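PDB 6O38: acinetobacter secreted protease CpaA from Acinetobacter nosocomialis M2, which probably cleaves protein substrates as a zinc-dependent, reprolysin-like metalloprotease that is exported by type II secretion with the help of its chaperone CpaB. Local coordinates for residues D371-D376 / N564-S569; T405-E410 / N531-S536; S516-P521 / Y545-G550; Y535-L540 / D556-I561. All blocks are in the same frame, centred on the assembly; numbering follows the deposited sequence.

How the contacts relate
Contacts 2 and 4 are buried; their segments overlap at Tyr535 and Ser536, and Tyr535 touches both helix 391-411 and helix 557-569. Contact 1 uses the later turns of that same helix 557-569, laid on strand 367-381 about 16 Å, centre to centre, from contact 4; it is only partly buried. Contact 3, also partly buried, joins two loops and adjoins both contact 2 and contact 4. The chemistry follows the setting: contacts 1 and 3 rest on CH-pi and aliphatic packing, contact 2 is nonpolar with polar groups tied to residues outside it, and contact 4 adds hydrogen bonds at a helix N-terminus.

Contact 1: D371-D376 / N564-S569; sequences DSYTID and NAQKIS
Helix 557-569, the last helix of the protease, rests on strand 367-381 through Gln566, Ala565, Ile568 and Ser569, which meet Tyr373 to Ile375. Within the two segments the axes approach to 7.3 Å at 47°. Gln566 meets one face of the Tyr373 ring in a CH-pi contact: CB stands 3.4 Å from the ring centroid, almost on the normal. With CG anti to its backbone N (chi1 169°) and the chain extended beyond, the side chain runs outward past the CE1 side of the ring, with NE2 3.5 Å from Tyr373 CE1 and the amide plane 40° from the ring plane. Ala565 CB meets the neighbouring part of the ring obliquely, 4.0 Å from Tyr373 CD2. Two residues on, Ile375 leans into the helix; its CG2 lies 3.9 Å from Ile568 CG2, while Ser569 CB packs on the carbonyl O of Thr374. Leu504 of the zinc-binding helix 496-504 touches both isoleucines, and strand 416-425 pairs with strand 367-381. A C-terminal helix packed beside the strands and the active-site helix is in keeping with the metzincin fold expected of a reprolysin-like protease.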
# COMPACT_ATOMS: atom_id res chain seq x y z
N ASP A 371 -22.63 -6.95 -6.50
CA ASP A 371 -21.29 -6.75 -7.05
C ASP A 371 -20.25 -7.68 -6.44
O ASP A 371 -19.05 -7.49 -6.66
CB ASP A 371 -20.86 -5.29 -6.88
CG ASP A 371 -19.71 -4.90 -7.79
OD1 ASP A 371 -19.80 -5.15 -9.01
OD2 ASP A 371 -18.70 -4.35 -7.29
N SER A 372 -20.67 -8.69 -5.67
CA SER A 372 -19.73 -9.63 -5.09
C SER A 372 -20.46 -10.91 -4.72
O SER A 372 -21.65 -10.89 -4.40
CB SER A 372 -19.03 -9.05 -3.85
OG SER A 372 -19.96 -8.83 -2.80
N TYR A 373 -19.73 -12.03 -4.79
CA TYR A 373 -20.24 -13.33 -4.40
C TYR A 373 -19.41 -13.87 -3.24
O TYR A 373 -18.18 -13.77 -3.25
CB TYR A 373 -20.21 -14.31 -5.57
CG TYR A 373 -20.89 -13.79 -6.82
CD1 TYR A 373 -22.27 -13.84 -6.95
CD2 TYR A 373 -20.15 -13.23 -7.85
CE1 TYR A 373 -22.90 -13.36 -8.09
CE2 TYR A 373 -20.77 -12.74 -8.99
CZ TYR A 373 -22.14 -12.81 -9.10
OH TYR A 373 -22.76 -12.33 -10.23
N THR A 374 -20.08 -14.45 -2.25
CA THR A 374 -19.42 -14.91 -1.04
C THR A 374 -18.96 -16.36 -1.23
O THR A 374 -19.78 -17.24 -1.48
CB THR A 374 -20.35 -14.81 0.17
OG1 THR A 374 -20.74 -13.44 0.35
CG2 THR A 374 -19.65 -15.30 1.43
N ILE A 375 -17.66 -16.58 -1.09
CA ILE A 375 -17.07 -17.91 -1.17
C ILE A 375 -16.77 -18.37 0.25
O ILE A 375 -15.87 -17.84 0.91
CB ILE A 375 -15.81 -17.92 -2.05
CG1 ILE A 375 -16.15 -17.47 -3.47
CG2 ILE A 375 -15.18 -19.31 -2.06
CD1 ILE A 375 -14.95 -17.39 -4.39
N ASP A 376 -17.52 -19.36 0.73
CA ASP A 376 -17.33 -19.87 2.08
C ASP A 376 -16.12 -20.79 2.13
O ASP A 376 -15.97 -21.68 1.29
CB ASP A 376 -18.58 -20.61 2.55
CG ASP A 376 -19.74 -19.67 2.84
OD1 ASP A 376 -19.49 -18.46 3.04
OD2 ASP A 376 -20.90 -20.15 2.88
N ASN A 564 -15.66 -16.84 -12.67
CA ASN A 564 -15.66 -18.05 -11.86
C ASN A 564 -16.13 -17.83 -10.43
O ASN A 564 -16.37 -18.82 -9.72
CB ASN A 564 -14.26 -18.68 -11.84
CG ASN A 564 -13.82 -19.18 -13.20
OD1 ASN A 564 -14.65 -19.51 -14.05
ND2 ASN A 564 -12.51 -19.25 -13.41
N ALA A 565 -16.26 -16.58 -9.99
CA ALA A 565 -16.55 -16.31 -8.58
C ALA A 565 -17.91 -16.87 -8.18
O ALA A 565 -18.04 -17.55 -7.16
CB ALA A 565 -16.49 -14.81 -8.32
N GLN A 566 -18.95 -16.59 -8.97
CA GLN A 566 -20.29 -17.03 -8.60
C GLN A 566 -20.42 -18.55 -8.67
O GLN A 566 -21.03 -19.17 -7.80
CB GLN A 566 -21.34 -16.37 -9.49
CG GLN A 566 -22.73 -16.96 -9.34
CD GLN A 566 -23.74 -16.34 -10.29
OE1 GLN A 566 -23.56 -16.36 -11.51
NE2 GLN A 566 -24.81 -15.78 -9.73
N LYS A 567 -19.84 -19.16 -9.71
CA LYS A 567 -19.88 -20.61 -9.84
C LYS A 567 -19.24 -21.30 -8.63
O LYS A 567 -19.78 -22.29 -8.12
CB LYS A 567 -19.20 -21.04 -11.14
CG LYS A 567 -18.52 -22.39 -11.09
CD LYS A 567 -17.67 -22.61 -12.33
CE LYS A 567 -16.32 -23.23 -11.98
NZ LYS A 567 -15.36 -23.14 -13.12
N ILE A 568 -18.11 -20.78 -8.17
CA ILE A 568 -17.45 -21.35 -7.00
C ILE A 568 -18.27 -21.10 -5.74
O ILE A 568 -18.38 -21.97 -4.87
CB ILE A 568 -16.02 -20.81 -6.87
CG1 ILE A 568 -15.14 -21.35 -8.00
CG2 ILE A 568 -15.42 -21.17 -5.52
CD1 ILE A 568 -13.80 -20.68 -8.11
N SER A 569 -18.87 -19.91 -5.63
CA SER A 569 -19.68 -19.58 -4.46
C SER A 569 -20.90 -20.49 -4.32
O SER A 569 -21.49 -20.55 -3.24
CB SER A 569 -20.14 -18.12 -4.54
OG SER A 569 -21.08 -17.94 -5.58

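Contact 2: T405-E410 / N531-S536; sequences TNLTAE and NINFYS
Apolar packing carries the meeting of Thr408 with Tyr535. Thr408 CG2, anti to its own backbone N, projects from helix 391-411 to lie 3.6 Å from Tyr535 CE2, and the two side chains cross at about a right angle. The same methyl approaches the backbone of the loop, 3.5 Å from Phe534 N. On the tyrosine edge, near the ring plane, sits the backbone N of Ala409, 4.0 Å from Tyr535 CE2, with Ala409 CB a little farther off. One turn earlier Thr405 CG2 comes 3.9 Å from Tyr535 OH. Two residues before the tyrosine, Asn533 ND2 meets Leu407 CD2 of the helix at 4.1 Å.

The polar groups find their partners outside the two segments: Arg497, next to the zinc ligand His498, gives NH1 to both Thr408 OG1 and Asn533 OD1 and has its carbonyl O bonded to Tyr535 OH, while Ser412 OG, bonded to both Tyr535 N and Thr408 O, bridges helix and loop. Backbone shape adds a third element: Asn533 is the centre of an inverse gamma turn, closed by a weak bond from Phe534 N to Ile532 O.

Phe144 and Asn149 of the chaperone CpaB pack on Leu407 and Asn533, while within the chain Tyr535 lies between helix 391-411 and helix 557-569 and touches Met527, probably the Met-turn methionine of metzincins, and Phe416 of strand 416-425 lies against Thr405 and Ala409.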
# COMPACT_ATOMS: atom_id res chain seq x y z
N THR A 405 -6.79 -11.16 1.46
CA THR A 405 -7.42 -11.57 0.21
C THR A 405 -8.62 -10.68 -0.11
O THR A 405 -8.79 -10.22 -1.25
CB THR A 405 -7.84 -13.04 0.28
OG1 THR A 405 -6.71 -13.84 0.65
CG2 THR A 405 -8.36 -13.51 -1.07
N ASN A 406 -9.48 -10.44 0.88
CA ASN A 406 -10.65 -9.60 0.66
C ASN A 406 -10.24 -8.16 0.35
O ASN A 406 -10.90 -7.48 -0.45
CB ASN A 406 -11.58 -9.64 1.87
CG ASN A 406 -12.23 -11.00 2.05
OD1 ASN A 406 -12.38 -11.76 1.10
ND2 ASN A 406 -12.64 -11.30 3.28
N LEU A 407 -9.17 -7.68 0.97
CA LEU A 407 -8.67 -6.34 0.66
C LEU A 407 -8.13 -6.28 -0.77
O LEU A 407 -8.38 -5.31 -1.49
CB LEU A 407 -7.60 -5.93 1.66
CG LEU A 407 -6.89 -4.60 1.36
CD1 LEU A 407 -7.85 -3.44 1.50
CD2 LEU A 407 -5.68 -4.42 2.26
N THR A 408 -7.39 -7.31 -1.18
CA THR A 408 -6.88 -7.35 -2.55
C THR A 408 -8.02 -7.44 -3.56
O THR A 408 -8.00 -6.76 -4.59
CB THR A 408 -5.93 -8.54 -2.72
OG1 THR A 408 -4.85 -8.42 -1.78
CG2 THR A 408 -5.36 -8.58 -4.13
N ALA A 409 -9.02 -8.28 -3.28
CA ALA A 409 -10.15 -8.41 -4.19
C ALA A 409 -10.93 -7.11 -4.30
O ALA A 409 -11.33 -6.71 -5.40
CB ALA A 409 -11.07 -9.55 -3.72
N GLU A 410 -11.16 -6.43 -3.17
CA GLU A 410 -11.93 -5.20 -3.19
C GLU A 410 -11.18 -4.09 -3.92
O GLU A 410 -11.80 -3.27 -4.61
CB GLU A 410 -12.27 -4.77 -1.76
CG GLU A 410 -13.26 -3.62 -1.66
CD GLU A 410 -13.77 -3.41 -0.25
OE1 GLU A 410 -14.44 -4.33 0.27
OE2 GLU A 410 -13.50 -2.34 0.33
N ASN A 531 3.48 -8.32 -4.59
CA ASN A 531 3.98 -7.28 -3.71
C ASN A 531 3.12 -6.03 -3.69
O ASN A 531 3.48 -5.05 -3.02
CB ASN A 531 5.43 -6.91 -4.08
CG ASN A 531 5.58 -6.48 -5.53
OD1 ASN A 531 4.62 -6.07 -6.18
ND2 ASN A 531 6.80 -6.57 -6.04
N ILE A 532 1.98 -6.02 -4.38
CA ILE A 532 0.99 -4.96 -4.26
C ILE A 532 -0.38 -5.60 -4.13
O ILE A 532 -0.60 -6.74 -4.57
CB ILE A 532 1.01 -3.97 -5.46
CG1 ILE A 532 0.67 -4.69 -6.76
CG2 ILE A 532 2.36 -3.27 -5.56
CD1 ILE A 532 0.55 -3.77 -7.95
N ASN A 533 -1.31 -4.88 -3.51
CA ASN A 533 -2.61 -5.43 -3.14
C ASN A 533 -3.60 -5.32 -4.30
O ASN A 533 -4.63 -4.65 -4.23
CB ASN A 533 -3.14 -4.73 -1.90
CG ASN A 533 -2.19 -4.82 -0.72
OD1 ASN A 533 -1.46 -5.80 -0.58
ND2 ASN A 533 -2.20 -3.79 0.12
N PHE A 534 -3.27 -6.02 -5.39
CA PHE A 534 -4.13 -6.02 -6.57
C PHE A 534 -4.04 -7.35 -7.29
O PHE A 534 -3.00 -8.01 -7.27
CB PHE A 534 -3.76 -4.90 -7.56
CG PHE A 534 -3.99 -3.51 -7.03
CD1 PHE A 534 -5.24 -2.93 -7.11
CD2 PHE A 534 -2.95 -2.79 -6.48
CE1 PHE A 534 -5.45 -1.65 -6.63
CE2 PHE A 534 -3.15 -1.51 -6.00
CZ PHE A 534 -4.41 -0.94 -6.08
N TYR A 535 -5.14 -7.74 -7.91
CA TYR A 535 -5.12 -8.70 -9.01
C TYR A 535 -5.02 -7.92 -10.32
O TYR A 535 -5.48 -6.78 -10.42
CB TYR A 535 -6.37 -9.58 -9.01
CG TYR A 535 -6.48 -10.52 -7.83
CD1 TYR A 535 -5.74 -11.70 -7.80
CD2 TYR A 535 -7.32 -10.25 -6.76
CE1 TYR A 535 -5.83 -12.57 -6.73
CE2 TYR A 535 -7.42 -11.11 -5.69
CZ TYR A 535 -6.67 -12.27 -5.67
OH TYR A 535 -6.76 -13.14 -4.61
N SER A 536 -4.41 -8.54 -11.32
CA SER A 536 -4.09 -7.82 -12.54
C SER A 536 -5.36 -7.48 -13.32
O SER A 536 -6.30 -8.27 -13.38
CB SER A 536 -3.13 -8.63 -13.42
OG SER A 536 -3.77 -9.76 -13.97

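Contact 3: S516-P521 / Y545-G550; sequences SGFAHP and YGVRLG
The ring of Phe518 lies with one face on the backbone of 548-550, while Val547 reaches both its edge and the ring of His520. Over that Phe518 face stand Leu549 CA, 4.1 Å from the centroid and 18° off the normal, and Gly550 N, 3.7 Å above the plane and offset toward the rim. This backbone forms an inverse gamma turn centred on Leu549, closed by a weak bond from Gly550 N to Arg548 O; the carbonyl O of Arg548 faces the same side of the phenyl ring. At the rim, close to the ring plane, Val547 CG1 comes 4.0 Å from Phe518 CZ. His520 is covered on both faces: Pro521 CD lies over one, and Val547 CG1 over the opposite one, 4.0 Å from the imidazole centroid. Valine and histidine meet tip to tip, CG2 of Val547 being 3.8 Å from His520 CE1. For both aromatic residues CG is anti to the backbone N (chi1 180° for Phe518, -166° for His520), which sets CG of each on the side of the second loop.

Bonds to nearby residues hold each loop. Phe518 N is bonded to Thr525 OG1, and His520 ND1 to the backbone N of Leu522. On the other side the backbone of Leu549 pairs with Ser537 and Leu540, and the end of Arg548 turns away to a salt bridge with Asp274. The contact thus joins two irregular loops of the region between helices 496-504 and 557-569, and beside the phenyl ring, beyond its CD2-CE2 side, Leu549 CD2 packs 3.9 Å from Phe518 CD2.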
# COMPACT_ATOMS: atom_id res chain seq x y z
N SER A 516 -3.67 -14.13 -15.83
CA SER A 516 -2.30 -14.30 -15.36
C SER A 516 -1.85 -13.02 -14.66
O SER A 516 -2.47 -11.96 -14.80
CB SER A 516 -1.35 -14.64 -16.51
OG SER A 516 -1.39 -13.65 -17.52
N GLY A 517 -0.76 -13.13 -13.91
CA GLY A 517 -0.28 -12.01 -13.14
C GLY A 517 0.47 -10.99 -13.97
O GLY A 517 0.87 -11.24 -15.11
N PHE A 518 0.65 -9.81 -13.38
CA PHE A 518 1.38 -8.71 -13.99
C PHE A 518 2.65 -8.47 -13.19
O PHE A 518 2.60 -8.01 -12.05
CB PHE A 518 0.51 -7.45 -14.03
CG PHE A 518 1.18 -6.26 -14.64
CD1 PHE A 518 1.29 -6.14 -16.02
CD2 PHE A 518 1.71 -5.25 -13.84
CE1 PHE A 518 1.91 -5.04 -16.58
CE2 PHE A 518 2.33 -4.16 -14.40
CZ PHE A 518 2.43 -4.05 -15.78
N ALA A 519 3.79 -8.79 -13.80
CA ALA A 519 5.09 -8.59 -13.17
C ALA A 519 5.70 -7.28 -13.66
O ALA A 519 5.69 -7.00 -14.86
CB ALA A 519 6.04 -9.75 -13.48
N HIS A 520 6.21 -6.48 -12.72
CA HIS A 520 6.77 -5.17 -13.06
C HIS A 520 7.71 -4.73 -11.96
O HIS A 520 7.41 -4.98 -10.78
CB HIS A 520 5.65 -4.14 -13.26
CG HIS A 520 6.11 -2.88 -13.92
ND1 HIS A 520 6.67 -1.83 -13.23
CD2 HIS A 520 6.08 -2.50 -15.22
CE1 HIS A 520 6.97 -0.86 -14.07
NE2 HIS A 520 6.63 -1.24 -15.29
N PRO A 521 8.84 -4.10 -12.28
CA PRO A 521 9.78 -3.68 -11.23
C PRO A 521 9.20 -2.67 -10.25
O PRO A 521 9.70 -2.56 -9.13
CB PRO A 521 10.94 -3.07 -12.02
CG PRO A 521 10.85 -3.70 -13.38
CD PRO A 521 9.38 -3.87 -13.63
N TYR A 545 3.01 5.08 -9.10
CA TYR A 545 3.71 5.33 -10.35
C TYR A 545 2.80 5.41 -11.56
O TYR A 545 3.23 5.92 -12.60
CB TYR A 545 4.78 4.26 -10.57
CG TYR A 545 5.77 4.19 -9.43
CD1 TYR A 545 6.75 5.16 -9.27
CD2 TYR A 545 5.71 3.15 -8.50
CE1 TYR A 545 7.65 5.10 -8.22
CE2 TYR A 545 6.61 3.09 -7.45
CZ TYR A 545 7.57 4.06 -7.32
OH TYR A 545 8.47 4.00 -6.27
N GLY A 546 1.56 4.92 -11.47
CA GLY A 546 0.62 5.03 -12.55
C GLY A 546 0.71 3.95 -13.61
O GLY A 546 0.01 4.05 -14.62
N VAL A 547 1.57 2.95 -13.42
CA VAL A 547 1.68 1.87 -14.39
C VAL A 547 0.38 1.08 -14.44
O VAL A 547 -0.15 0.67 -13.40
CB VAL A 547 2.88 0.96 -14.05
CG1 VAL A 547 2.95 -0.21 -15.01
CG2 VAL A 547 4.17 1.76 -14.08
N ARG A 548 -0.14 0.87 -15.64
CA ARG A 548 -1.33 0.06 -15.81
C ARG A 548 -1.04 -1.40 -15.46
O ARG A 548 -0.08 -1.99 -15.97
CB ARG A 548 -1.86 0.18 -17.24
CG ARG A 548 -2.93 -0.83 -17.59
CD ARG A 548 -3.88 -0.27 -18.64
NE ARG A 548 -3.17 0.34 -19.77
CZ ARG A 548 -3.65 1.37 -20.46
NH1 ARG A 548 -4.82 1.90 -20.15
NH2 ARG A 548 -2.95 1.86 -21.47
N LEU A 549 -1.86 -1.98 -14.59
CA LEU A 549 -1.63 -3.31 -14.05
C LEU A 549 -2.27 -4.40 -14.90
O LEU A 549 -3.02 -5.24 -14.40
CB LEU A 549 -2.13 -3.37 -12.61
CG LEU A 549 -1.49 -2.40 -11.62
CD1 LEU A 549 -2.08 -2.57 -10.24
CD2 LEU A 549 0.02 -2.59 -11.59
N GLY A 550 -1.97 -4.41 -16.19
CA GLY A 550 -2.54 -5.39 -17.08
C GLY A 550 -2.55 -4.89 -18.51
O GLY A 550 -1.94 -3.87 -18.84

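Contact 4: Y535-L540 / D556-I561; sequences YSSPYL and DAVSVI
Tyr535 and Ile561 cross at about a right angle, with Ile561 CD1 over one face of the ring, 3.8 Å from Tyr535 CG and displaced toward the rim. Val558 CG2 lies 4.0 Å from Tyr535 CB and also meets Ser537 CB. Pro538 and Asp556 are likewise turned about perpendicular to each other: Pro538 CD comes 3.4 Å from Asp556 CG, the carboxylate carbon. Between these pairs Ser536 faces the first turn of helix 557-569. Its carbonyl O takes Val558 N at 3.1 Å, nearly along the C=O axis, and Ala557 N in a weaker, bent bond. Ser536 OG, placed between its backbone N and carbonyl carbon (chi1 70°), accepts from Ala557 N at 3.0 Å and is bonded to Ser516 O as well. Asp556 is the N-cap; Ser559 N approaches its OD1 from above the carboxylate plane, at 3.3 Å, and Ser559 OG donates to the Asp556 carbonyl O. The opening amides of the helix are therefore answered partly by the preceding loop and partly by the cap. With its carboxylate set at a helix N-terminus, Asp556 probably stays ionised despite being buried.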
# COMPACT_ATOMS: atom_id res chain seq x y z
N TYR A 535 -5.14 -7.74 -7.91
CA TYR A 535 -5.12 -8.70 -9.01
C TYR A 535 -5.02 -7.92 -10.32
O TYR A 535 -5.48 -6.78 -10.42
CB TYR A 535 -6.37 -9.58 -9.01
CG TYR A 535 -6.48 -10.52 -7.83
CD1 TYR A 535 -5.74 -11.70 -7.80
CD2 TYR A 535 -7.32 -10.25 -6.76
CE1 TYR A 535 -5.83 -12.57 -6.73
CE2 TYR A 535 -7.42 -11.11 -5.69
CZ TYR A 535 -6.67 -12.27 -5.67
OH TYR A 535 -6.76 -13.14 -4.61
N SER A 536 -4.41 -8.54 -11.32
CA SER A 536 -4.09 -7.82 -12.54
C SER A 536 -5.36 -7.48 -13.32
O SER A 536 -6.30 -8.27 -13.38
CB SER A 536 -3.13 -8.63 -13.42
OG SER A 536 -3.77 -9.76 -13.97
N SER A 537 -5.37 -6.29 -13.92
CA SER A 537 -6.49 -5.79 -14.71
C SER A 537 -6.06 -4.56 -15.50
O SER A 537 -5.38 -3.68 -14.96
CB SER A 537 -7.68 -5.46 -13.82
OG SER A 537 -8.70 -4.80 -14.57
N PRO A 538 -6.44 -4.45 -16.78
CA PRO A 538 -6.12 -3.25 -17.55
C PRO A 538 -6.90 -2.01 -17.13
O PRO A 538 -6.73 -0.96 -17.75
CB PRO A 538 -6.47 -3.66 -18.99
CG PRO A 538 -7.52 -4.70 -18.84
CD PRO A 538 -7.18 -5.45 -17.58
N TYR A 539 -7.76 -2.11 -16.12
CA TYR A 539 -8.50 -0.97 -15.61
C TYR A 539 -7.99 -0.54 -14.24
O TYR A 539 -8.61 0.32 -13.60
CB TYR A 539 -9.99 -1.29 -15.57
CG TYR A 539 -10.48 -1.90 -16.86
CD1 TYR A 539 -10.47 -1.18 -18.04
CD2 TYR A 539 -10.95 -3.21 -16.90
CE1 TYR A 539 -10.91 -1.74 -19.23
CE2 TYR A 539 -11.40 -3.78 -18.08
CZ TYR A 539 -11.38 -3.03 -19.24
OH TYR A 539 -11.82 -3.59 -20.42
N LEU A 540 -6.89 -1.12 -13.77
CA LEU A 540 -6.25 -0.76 -12.52
C LEU A 540 -4.88 -0.17 -12.81
O LEU A 540 -4.22 -0.54 -13.78
CB LEU A 540 -6.11 -1.98 -11.60
CG LEU A 540 -7.40 -2.69 -11.20
CD1 LEU A 540 -7.07 -3.96 -10.45
CD2 LEU A 540 -8.28 -1.77 -10.36
N ASP A 556 -5.32 -10.13 -17.76
CA ASP A 556 -6.51 -9.63 -17.06
C ASP A 556 -6.98 -10.73 -16.11
O ASP A 556 -7.76 -11.60 -16.49
CB ASP A 556 -7.60 -9.23 -18.05
CG ASP A 556 -8.72 -8.44 -17.41
OD1 ASP A 556 -8.71 -8.28 -16.17
OD2 ASP A 556 -9.61 -7.96 -18.14
N ALA A 557 -6.50 -10.66 -14.86
CA ALA A 557 -6.90 -11.65 -13.87
C ALA A 557 -8.32 -11.41 -13.38
O ALA A 557 -9.07 -12.36 -13.12
CB ALA A 557 -5.92 -11.65 -12.70
N VAL A 558 -8.71 -10.14 -13.23
CA VAL A 558 -10.02 -9.81 -12.67
C VAL A 558 -11.14 -10.33 -13.58
O VAL A 558 -12.19 -10.77 -13.10
CB VAL A 558 -10.14 -8.30 -12.43
CG1 VAL A 558 -11.53 -7.93 -11.94
CG2 VAL A 558 -9.08 -7.84 -11.43
N SER A 559 -10.92 -10.30 -14.89
CA SER A 559 -11.95 -10.78 -15.82
C SER A 559 -12.18 -12.28 -15.68
O SER A 559 -13.31 -12.74 -15.85
CB SER A 559 -11.56 -10.43 -17.26
OG SER A 559 -10.45 -11.21 -17.69
N VAL A 560 -11.13 -13.04 -15.36
CA VAL A 560 -11.29 -14.47 -15.16
C VAL A 560 -11.91 -14.76 -13.80
O VAL A 560 -12.74 -15.66 -13.66
CB VAL A 560 -9.94 -15.19 -15.35
CG1 VAL A 560 -10.04 -16.65 -14.94
CG2 VAL A 560 -9.48 -15.07 -16.79
N ILE A 561 -11.51 -14.01 -12.77
CA ILE A 561 -12.09 -14.17 -11.44
C ILE A 561 -13.59 -13.93 -11.49
O ILE A 561 -14.38 -14.69 -10.92
CB ILE A 561 -11.40 -13.25 -10.43
CG1 ILE A 561 -9.93 -13.66 -10.24
CG2 ILE A 561 -12.13 -13.26 -9.10
CD1 ILE A 561 -9.17 -12.76 -9.29